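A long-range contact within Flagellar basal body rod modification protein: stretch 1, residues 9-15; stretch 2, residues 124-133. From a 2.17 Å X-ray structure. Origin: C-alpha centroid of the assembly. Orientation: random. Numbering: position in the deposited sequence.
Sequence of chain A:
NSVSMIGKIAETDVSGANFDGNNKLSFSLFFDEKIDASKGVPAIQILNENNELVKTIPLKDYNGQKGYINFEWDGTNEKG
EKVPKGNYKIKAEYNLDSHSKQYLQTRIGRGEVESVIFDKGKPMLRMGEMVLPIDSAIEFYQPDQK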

# COMPACT_ATOMS: atom_id res chain seq x y z
N ILE A 9 3.36 -8.80 -7.58
CA ILE A 9 3.37 -9.98 -8.42
C ILE A 9 2.50 -11.00 -7.72
O ILE A 9 2.62 -11.19 -6.50
CB ILE A 9 4.79 -10.56 -8.64
CG1 ILE A 9 5.73 -9.47 -9.15
CG2 ILE A 9 4.74 -11.78 -9.60
CD1 ILE A 9 5.55 -9.15 -10.61
N ALA A 10 1.60 -11.61 -8.48
CA ALA A 10 0.75 -12.67 -7.96
C ALA A 10 1.12 -14.00 -8.62
O ALA A 10 1.38 -14.04 -9.82
CB ALA A 10 -0.72 -12.36 -8.19
N GLU A 11 1.20 -15.05 -7.81
CA GLU A 11 1.26 -16.41 -8.31
C GLU A 11 -0.16 -16.98 -8.14
O GLU A 11 -0.72 -16.90 -7.05
CB GLU A 11 2.28 -17.26 -7.51
CG GLU A 11 3.70 -16.73 -7.47
CD GLU A 11 4.49 -17.06 -8.73
OE1 GLU A 11 4.09 -17.99 -9.47
OE2 GLU A 11 5.50 -16.38 -9.00
N THR A 12 -0.77 -17.52 -9.19
CA THR A 12 -2.09 -18.13 -9.04
C THR A 12 -2.05 -19.64 -9.30
O THR A 12 -1.07 -20.15 -9.84
CB THR A 12 -3.14 -17.51 -9.97
OG1 THR A 12 -2.98 -18.04 -11.28
CG2 THR A 12 -3.02 -16.01 -10.00
N ASP A 13 -3.12 -20.35 -8.94
CA ASP A 13 -3.17 -21.79 -9.19
C ASP A 13 -3.65 -22.12 -10.62
O ASP A 13 -3.93 -23.27 -10.93
CB ASP A 13 -4.06 -22.51 -8.16
CG ASP A 13 -5.50 -22.00 -8.14
OD1 ASP A 13 -5.98 -21.46 -9.15
OD2 ASP A 13 -6.18 -22.15 -7.10
N VAL A 14 -3.75 -21.11 -11.48
CA VAL A 14 -4.03 -21.35 -12.90
C VAL A 14 -2.72 -21.50 -13.65
O VAL A 14 -2.00 -20.51 -13.84
CB VAL A 14 -4.83 -20.19 -13.51
CG1 VAL A 14 -4.96 -20.36 -15.02
CG2 VAL A 14 -6.19 -20.08 -12.83
N SER A 15 -2.39 -22.71 -14.08
CA SER A 15 -1.11 -22.94 -14.75
C SER A 15 -1.25 -23.45 -16.20
O SER A 15 -0.26 -23.61 -16.90
CB SER A 15 -0.27 -23.93 -13.95
OG SER A 15 -0.95 -25.18 -13.87
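Stretch 2, residues 124-133: MLRMGEMVLP

Strands that pack face to face, rather than edge to edge, meet mainly through side chains, and the contact between residues 9-15 and 124-133 of this flagellar protein is a compact example. Stretch 2 is a β-hairpin: strand 124-127 and strand 130-133 are joined by a type II' turn from Met127 to Met130, with Gly128 at positive phi, and backbone hydrogen bonds pair Leu125 with Leu132 and Met127 with Met130. Stretch 1 is an extended strand through Thr12 that continues as loop. The axes of strands 9-12 and 124-127 approach to 9.5 Å and cross at -111°, nearer perpendicular than parallel or antiparallel; this spacing is too wide for backbone pairing, and no hydrogen bond links the two stretches.

Alternation along the strand decides what takes part. Ile9 points away from the hairpin, whereas Ala10 points toward it. The small side chain of Ala10 meets two partners, its CB lying 4.4 Å from Leu125 CD1 and 4.2 Å from Met127 CE; the same methionine methyl, Met127 CE, comes 3.8 Å from the backbone oxygen Ala10 O. Glu11 turns away again, and Thr12 returns to the interface. There Thr12 CG2 lies 4.0 Å from Met127 SD, while Thr12 OG1 is 3.8 Å from Leu132 CD1, so this residue touches both strands of the hairpin. Its hydroxyl oxygen also accepts a hydrogen bond within stretch 1, from Val14 N to Thr12 OG1 at 3.2 Å, tying the strand end to the following loop.

Beyond Asp13, which makes no contact with the hairpin, Val14 extends the apolar surface. Its two methyl groups reach different residues of the second hairpin strand: Val14 CG1 is 3.9 Å from Met130 CE, and Val14 CG2 is 4.0 Å from Leu132 CD2. Ser15 then points away. The whole contact buries 252 Å², summed over both sides.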

# COMPACT_ATOMS: atom_id res chain seq x y z
N MET A 124 -11.80 -9.44 -8.83
CA MET A 124 -10.98 -10.10 -9.85
C MET A 124 -9.64 -9.39 -10.00
O MET A 124 -9.55 -8.17 -9.84
CB MET A 124 -11.70 -10.11 -11.20
CG MET A 124 -13.15 -10.51 -11.13
SD MET A 124 -13.33 -12.27 -10.82
CE MET A 124 -12.93 -12.90 -12.44
N LEU A 125 -8.60 -10.14 -10.33
CA LEU A 125 -7.30 -9.57 -10.62
C LEU A 125 -7.09 -9.46 -12.12
O LEU A 125 -7.24 -10.45 -12.84
CB LEU A 125 -6.19 -10.41 -10.02
CG LEU A 125 -6.23 -10.72 -8.54
CD1 LEU A 125 -5.12 -11.74 -8.22
CD2 LEU A 125 -6.03 -9.43 -7.75
N ARG A 126 -6.72 -8.28 -12.61
CA ARG A 126 -6.32 -8.18 -14.00
C ARG A 126 -4.82 -8.36 -14.11
O ARG A 126 -4.05 -7.58 -13.55
CB ARG A 126 -6.74 -6.86 -14.63
CG ARG A 126 -6.29 -6.75 -16.10
CD ARG A 126 -6.29 -5.32 -16.62
NE ARG A 126 -7.62 -4.72 -16.60
CZ ARG A 126 -8.59 -5.00 -17.47
NH1 ARG A 126 -8.37 -5.89 -18.45
NH2 ARG A 126 -9.78 -4.40 -17.37
N MET A 127 -4.42 -9.38 -14.86
CA MET A 127 -3.02 -9.75 -15.06
C MET A 127 -2.76 -9.95 -16.54
O MET A 127 -2.96 -11.04 -17.07
CB MET A 127 -2.68 -11.02 -14.28
CG MET A 127 -3.03 -10.93 -12.80
SD MET A 127 -2.89 -12.48 -11.89
CE MET A 127 -1.23 -12.98 -12.33
N GLY A 128 -2.32 -8.89 -17.21
CA GLY A 128 -2.20 -8.93 -18.65
C GLY A 128 -3.58 -9.13 -19.24
O GLY A 128 -4.54 -8.49 -18.80
N GLU A 129 -3.70 -10.03 -20.20
CA GLU A 129 -5.00 -10.34 -20.80
C GLU A 129 -5.88 -11.23 -19.91
O GLU A 129 -7.06 -11.38 -20.19
CB GLU A 129 -4.80 -11.02 -22.15
CG GLU A 129 -4.29 -10.08 -23.24
CD GLU A 129 -5.29 -8.99 -23.57
OE1 GLU A 129 -6.50 -9.26 -23.49
OE2 GLU A 129 -4.86 -7.86 -23.91
N MET A 130 -5.32 -11.82 -18.85
CA MET A 130 -6.11 -12.71 -18.01
C MET A 130 -6.84 -11.95 -16.91
O MET A 130 -6.36 -10.96 -16.37
CB MET A 130 -5.23 -13.80 -17.39
CG MET A 130 -4.47 -14.64 -18.41
SD MET A 130 -3.51 -15.98 -17.66
CE MET A 130 -4.79 -16.84 -16.76
N VAL A 131 -8.03 -12.43 -16.59
CA VAL A 131 -8.78 -11.90 -15.48
C VAL A 131 -9.14 -13.06 -14.58
O VAL A 131 -9.84 -13.98 -14.99
CB VAL A 131 -10.03 -11.15 -15.94
CG1 VAL A 131 -10.84 -10.68 -14.73
CG2 VAL A 131 -9.62 -9.97 -16.79
N LEU A 132 -8.63 -13.03 -13.35
CA LEU A 132 -8.71 -14.19 -12.47
C LEU A 132 -9.28 -13.83 -11.11
O LEU A 132 -9.04 -12.74 -10.60
CB LEU A 132 -7.32 -14.82 -12.31
CG LEU A 132 -6.63 -15.34 -13.57
CD1 LEU A 132 -5.20 -15.72 -13.25
CD2 LEU A 132 -7.39 -16.54 -14.13
N PRO A 133 -10.05 -14.76 -10.52
CA PRO A 133 -10.62 -14.58 -9.19
C PRO A 133 -9.54 -14.51 -8.14
O PRO A 133 -8.52 -15.18 -8.28
CB PRO A 133 -11.47 -15.84 -8.98
CG PRO A 133 -11.56 -16.50 -10.31
CD PRO A 133 -10.36 -16.08 -11.09